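Citrate synthase (Mycobacterium tuberculosis, PDB 4TVM) catalyses the condensation of oxaloacetate with acetyl-CoA and the hydrolysis that releases citrate and CoA, the first step of the Krebs cycle. Local coordinates at residues M115-F127 / V136-Y148. Residues are numbered along the deposited sequence; the frame is centred on the assembly and turned at random.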
# COMPACT_ATOMS: atom_id res chain seq x y z
N MET A 115 -20.74 -7.21 13.95
CA MET A 115 -21.00 -5.94 14.58
C MET A 115 -19.66 -5.28 14.89
O MET A 115 -18.77 -5.93 15.41
CB MET A 115 -21.78 -6.12 15.87
CG MET A 115 -22.76 -4.99 16.12
SD MET A 115 -23.84 -5.23 17.52
CE MET A 115 -24.98 -6.45 16.82
N LEU A 116 -19.53 -4.01 14.52
CA LEU A 116 -18.43 -3.16 14.94
C LEU A 116 -18.64 -2.69 16.37
O LEU A 116 -19.78 -2.49 16.82
CB LEU A 116 -18.37 -1.86 14.12
CG LEU A 116 -18.60 -1.85 12.63
CD1 LEU A 116 -18.44 -0.43 12.11
CD2 LEU A 116 -17.63 -2.76 11.94
N HIS A 117 -17.53 -2.48 17.05
CA HIS A 117 -17.50 -1.63 18.26
C HIS A 117 -18.31 -0.38 18.03
O HIS A 117 -18.06 0.34 17.05
CB HIS A 117 -16.04 -1.21 18.58
CG HIS A 117 -15.83 -0.87 20.02
ND1 HIS A 117 -16.21 0.34 20.56
CD2 HIS A 117 -15.28 -1.58 21.04
CE1 HIS A 117 -15.90 0.37 21.84
NE2 HIS A 117 -15.35 -0.79 22.16
N GLU A 118 -19.26 -0.10 18.93
CA GLU A 118 -20.07 1.12 18.85
C GLU A 118 -19.28 2.42 18.60
O GLU A 118 -19.78 3.32 17.90
CB GLU A 118 -20.89 1.29 20.12
CG GLU A 118 -22.26 0.64 20.06
CD GLU A 118 -23.13 1.29 19.02
OE1 GLU A 118 -23.40 0.63 18.00
OE2 GLU A 118 -23.50 2.47 19.20
N ASP A 119 -18.10 2.55 19.21
CA ASP A 119 -17.24 3.70 18.93
C ASP A 119 -16.75 3.75 17.48
O ASP A 119 -16.65 4.82 16.88
CB ASP A 119 -16.04 3.73 19.85
CG ASP A 119 -16.38 4.11 21.26
OD1 ASP A 119 -17.57 4.33 21.59
OD2 ASP A 119 -15.43 4.19 22.06
N LEU A 120 -16.45 2.58 16.93
CA LEU A 120 -16.06 2.49 15.52
C LEU A 120 -17.23 2.76 14.64
O LEU A 120 -17.08 3.36 13.58
CB LEU A 120 -15.46 1.14 15.16
CG LEU A 120 -14.96 1.12 13.72
CD1 LEU A 120 -13.81 2.09 13.55
CD2 LEU A 120 -14.57 -0.27 13.25
N LYS A 121 -18.40 2.39 15.08
CA LYS A 121 -19.64 2.84 14.41
C LYS A 121 -19.77 4.34 14.44
O LYS A 121 -19.97 4.95 13.41
CB LYS A 121 -20.84 2.23 15.09
CG LYS A 121 -22.11 2.27 14.27
CD LYS A 121 -23.32 2.12 15.16
CE LYS A 121 -24.60 2.05 14.36
NZ LYS A 121 -25.64 2.93 14.93
N ARG A 122 -19.65 4.93 15.64
CA ARG A 122 -19.76 6.38 15.83
C ARG A 122 -18.74 7.18 15.01
O ARG A 122 -19.06 8.24 14.51
CB ARG A 122 -19.58 6.71 17.30
CG ARG A 122 -20.83 6.56 18.16
CD ARG A 122 -20.46 6.51 19.64
NE ARG A 122 -19.56 7.60 20.02
CZ ARG A 122 -19.06 7.79 21.25
NH1 ARG A 122 -19.37 6.96 22.24
NH2 ARG A 122 -18.26 8.82 21.48
N PHE A 123 -17.51 6.69 14.92
CA PHE A 123 -16.44 7.27 14.12
C PHE A 123 -16.83 7.63 12.69
O PHE A 123 -16.23 8.51 12.10
CB PHE A 123 -15.32 6.26 14.10
CG PHE A 123 -14.09 6.68 13.35
CD1 PHE A 123 -13.94 6.38 12.01
CD2 PHE A 123 -13.03 7.25 14.03
CE1 PHE A 123 -12.78 6.70 11.33
CE2 PHE A 123 -11.86 7.59 13.35
CZ PHE A 123 -11.74 7.30 12.00
N PHE A 124 -17.84 6.96 12.13
CA PHE A 124 -18.43 7.40 10.86
C PHE A 124 -19.02 8.81 10.94
O PHE A 124 -19.19 9.48 9.92
CB PHE A 124 -19.49 6.41 10.36
CG PHE A 124 -18.91 5.15 9.71
CD1 PHE A 124 -18.55 4.04 10.48
CD2 PHE A 124 -18.73 5.08 8.35
CE1 PHE A 124 -18.04 2.90 9.90
CE2 PHE A 124 -18.24 3.94 7.75
CZ PHE A 124 -17.89 2.84 8.53
N ASP A 125 -19.30 9.25 12.16
CA ASP A 125 -19.91 10.55 12.37
C ASP A 125 -19.02 11.72 11.99
O ASP A 125 -19.52 12.79 11.63
CB ASP A 125 -20.39 10.69 13.83
CG ASP A 125 -21.59 9.80 14.12
OD1 ASP A 125 -22.11 9.18 13.17
OD2 ASP A 125 -22.03 9.72 15.29
N GLY A 126 -17.71 11.51 12.04
CA GLY A 126 -16.73 12.55 11.77
C GLY A 126 -16.52 12.87 10.31
O GLY A 126 -16.03 13.95 9.95
N PHE A 127 -16.86 11.93 9.44
CA PHE A 127 -16.75 12.22 8.01
C PHE A 127 -17.78 13.28 7.57
O PHE A 127 -18.79 13.49 8.24
CB PHE A 127 -16.89 10.92 7.21
CG PHE A 127 -15.75 9.97 7.41
CD1 PHE A 127 -14.48 10.27 6.91
CD2 PHE A 127 -15.92 8.78 8.10
CE1 PHE A 127 -13.43 9.38 7.09
CE2 PHE A 127 -14.86 7.90 8.29
CZ PHE A 127 -13.62 8.21 7.80
N VAL A 136 -13.91 6.74 2.92
CA VAL A 136 -14.37 6.40 4.24
C VAL A 136 -13.90 5.03 4.63
O VAL A 136 -13.46 4.82 5.74
CB VAL A 136 -15.91 6.41 4.29
CG1 VAL A 136 -16.39 6.14 5.71
CG2 VAL A 136 -16.47 7.73 3.79
N LEU A 137 -14.04 4.09 3.71
CA LEU A 137 -13.61 2.70 3.91
C LEU A 137 -12.09 2.53 4.11
O LEU A 137 -11.65 1.72 4.92
CB LEU A 137 -14.07 1.88 2.70
CG LEU A 137 -13.37 0.58 2.30
CD1 LEU A 137 -13.93 -0.57 3.08
CD2 LEU A 137 -13.58 0.34 0.81
N SER A 138 -11.26 3.23 3.36
CA SER A 138 -9.82 3.12 3.64
C SER A 138 -9.55 3.70 5.05
O SER A 138 -8.74 3.16 5.82
CB SER A 138 -9.03 3.89 2.61
OG SER A 138 -9.66 5.16 2.42
N SER A 139 -10.25 4.78 5.37
CA SER A 139 -10.00 5.46 6.61
C SER A 139 -10.33 4.53 7.76
O SER A 139 -9.56 4.43 8.72
CB SER A 139 -10.81 6.74 6.67
OG SER A 139 -10.35 7.59 7.69
N VAL A 140 -11.47 3.86 7.64
CA VAL A 140 -12.01 3.03 8.71
C VAL A 140 -11.22 1.72 8.88
O VAL A 140 -10.99 1.26 9.96
CB VAL A 140 -13.50 2.77 8.47
CG1 VAL A 140 -14.09 1.89 9.56
CG2 VAL A 140 -14.24 4.11 8.46
N VAL A 141 -10.71 1.18 7.79
CA VAL A 141 -9.90 -0.01 7.87
C VAL A 141 -8.59 0.22 8.61
O VAL A 141 -8.20 -0.59 9.44
CB VAL A 141 -9.65 -0.54 6.46
CG1 VAL A 141 -8.72 -1.75 6.47
CG2 VAL A 141 -10.98 -0.91 5.83
N ASN A 142 -7.89 1.30 8.31
CA ASN A 142 -6.71 1.67 9.12
C ASN A 142 -7.07 1.83 10.60
O ASN A 142 -6.33 1.35 11.47
CB ASN A 142 -6.09 2.93 8.57
CG ASN A 142 -5.35 2.66 7.26
OD1 ASN A 142 -4.28 2.00 7.25
ND2 ASN A 142 -5.91 3.12 6.15
N ALA A 143 -8.25 2.39 10.88
CA ALA A 143 -8.70 2.59 12.25
C ALA A 143 -8.99 1.28 13.02
O ALA A 143 -9.12 1.27 14.26
CB ALA A 143 -9.92 3.49 12.26
N LEU A 144 -9.13 0.17 12.30
CA LEU A 144 -9.39 -1.12 12.96
C LEU A 144 -8.33 -1.49 13.97
O LEU A 144 -8.63 -2.16 14.95
CB LEU A 144 -9.38 -2.25 11.92
CG LEU A 144 -10.62 -2.32 11.07
CD1 LEU A 144 -10.35 -3.21 9.88
CD2 LEU A 144 -11.79 -2.85 11.90
N SER A 145 -7.08 -1.14 13.67
CA SER A 145 -5.99 -1.44 14.56
C SER A 145 -6.15 -0.65 15.85
O SER A 145 -5.64 -1.05 16.89
CB SER A 145 -4.67 -1.11 13.89
OG SER A 145 -4.45 -1.95 12.77
N ALA A 146 -6.88 0.45 15.80
CA ALA A 146 -7.23 1.19 17.00
C ALA A 146 -8.25 0.46 17.89
O ALA A 146 -8.31 0.73 19.08
CB ALA A 146 -7.75 2.59 16.64
N TYR A 147 -9.09 -0.40 17.33
CA TYR A 147 -10.17 -1.03 18.13
C TYR A 147 -9.97 -2.51 18.37
O TYR A 147 -10.62 -3.10 19.23
CB TYR A 147 -11.51 -0.83 17.45
CG TYR A 147 -11.92 0.59 17.41
CD1 TYR A 147 -11.55 1.41 16.34
CD2 TYR A 147 -12.66 1.14 18.45
CE1 TYR A 147 -11.91 2.75 16.30
CE2 TYR A 147 -13.03 2.49 18.42
CZ TYR A 147 -12.66 3.28 17.35
OH TYR A 147 -13.04 4.58 17.30
N TYR A 148 -9.12 -3.13 17.58
CA TYR A 148 -8.89 -4.54 17.66
C TYR A 148 -7.38 -4.71 17.77
O TYR A 148 -6.76 -5.42 16.99
CB TYR A 148 -9.55 -5.25 16.45
CG TYR A 148 -11.06 -4.95 16.39
CD1 TYR A 148 -11.97 -5.69 17.13
CD2 TYR A 148 -11.56 -3.89 15.63
CE1 TYR A 148 -13.34 -5.42 17.10
CE2 TYR A 148 -12.92 -3.61 15.60
CZ TYR A 148 -13.82 -4.37 16.35
OH TYR A 148 -15.20 -4.06 16.36
O HOH W 1 -16.64 -5.80 17.78
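Leu120 on the short helix 118-122 is a knob in a hole formed by Val140, Ala143, Leu144 and Tyr147 of helix 133-147, which runs roughly antiparallel to it (150° between the segment axes). With CG anti to the backbone N, the branch point is carried into the hole, and from there CD1 reaches the Tyr147 ring and, at 4.0 Å, Val140 CG1, while CD2 meets Leu144 CD2. The Tyr147 ring lies flat over the base of this leucine, Leu120 CB standing 4.0 Å from the ring centroid and only 6° off its normal, a CH-pi contact over the face. Asp119 CB and the His117 ring meet the CE2 and CD2 side of the same tyrosine obliquely. At the other end, Val136 CG1 faces the Phe127 ring, 3.9 Å from its centroid, while Val140 CG2 lies over a face of Phe124. Ser139 OG approaches the Phe127 edge in the ring plane. Phe123 brings CE1 to Val140 CG2 near its own plane and has Ala143 CB over a face; in the dimer it also meets Phe123 and Phe127 of the second subunit, placing this pair of helices at the subunit interface. The polar link is at the start of helix 118-122: His117 N donates to Tyr148 OH at 2.9 Å, nearly straight (167°), and a water joins that hydroxyl to Met115 O. His117 ND1 in turn accepts from Asp119 N, an N-cap bond made in the imidazole plane. The chemistry is thus divided: apolar branches and ring faces fill the interior by shape, whereas a directional bond ties the backbone N of the N-cap residue to the tyrosine hydroxyl.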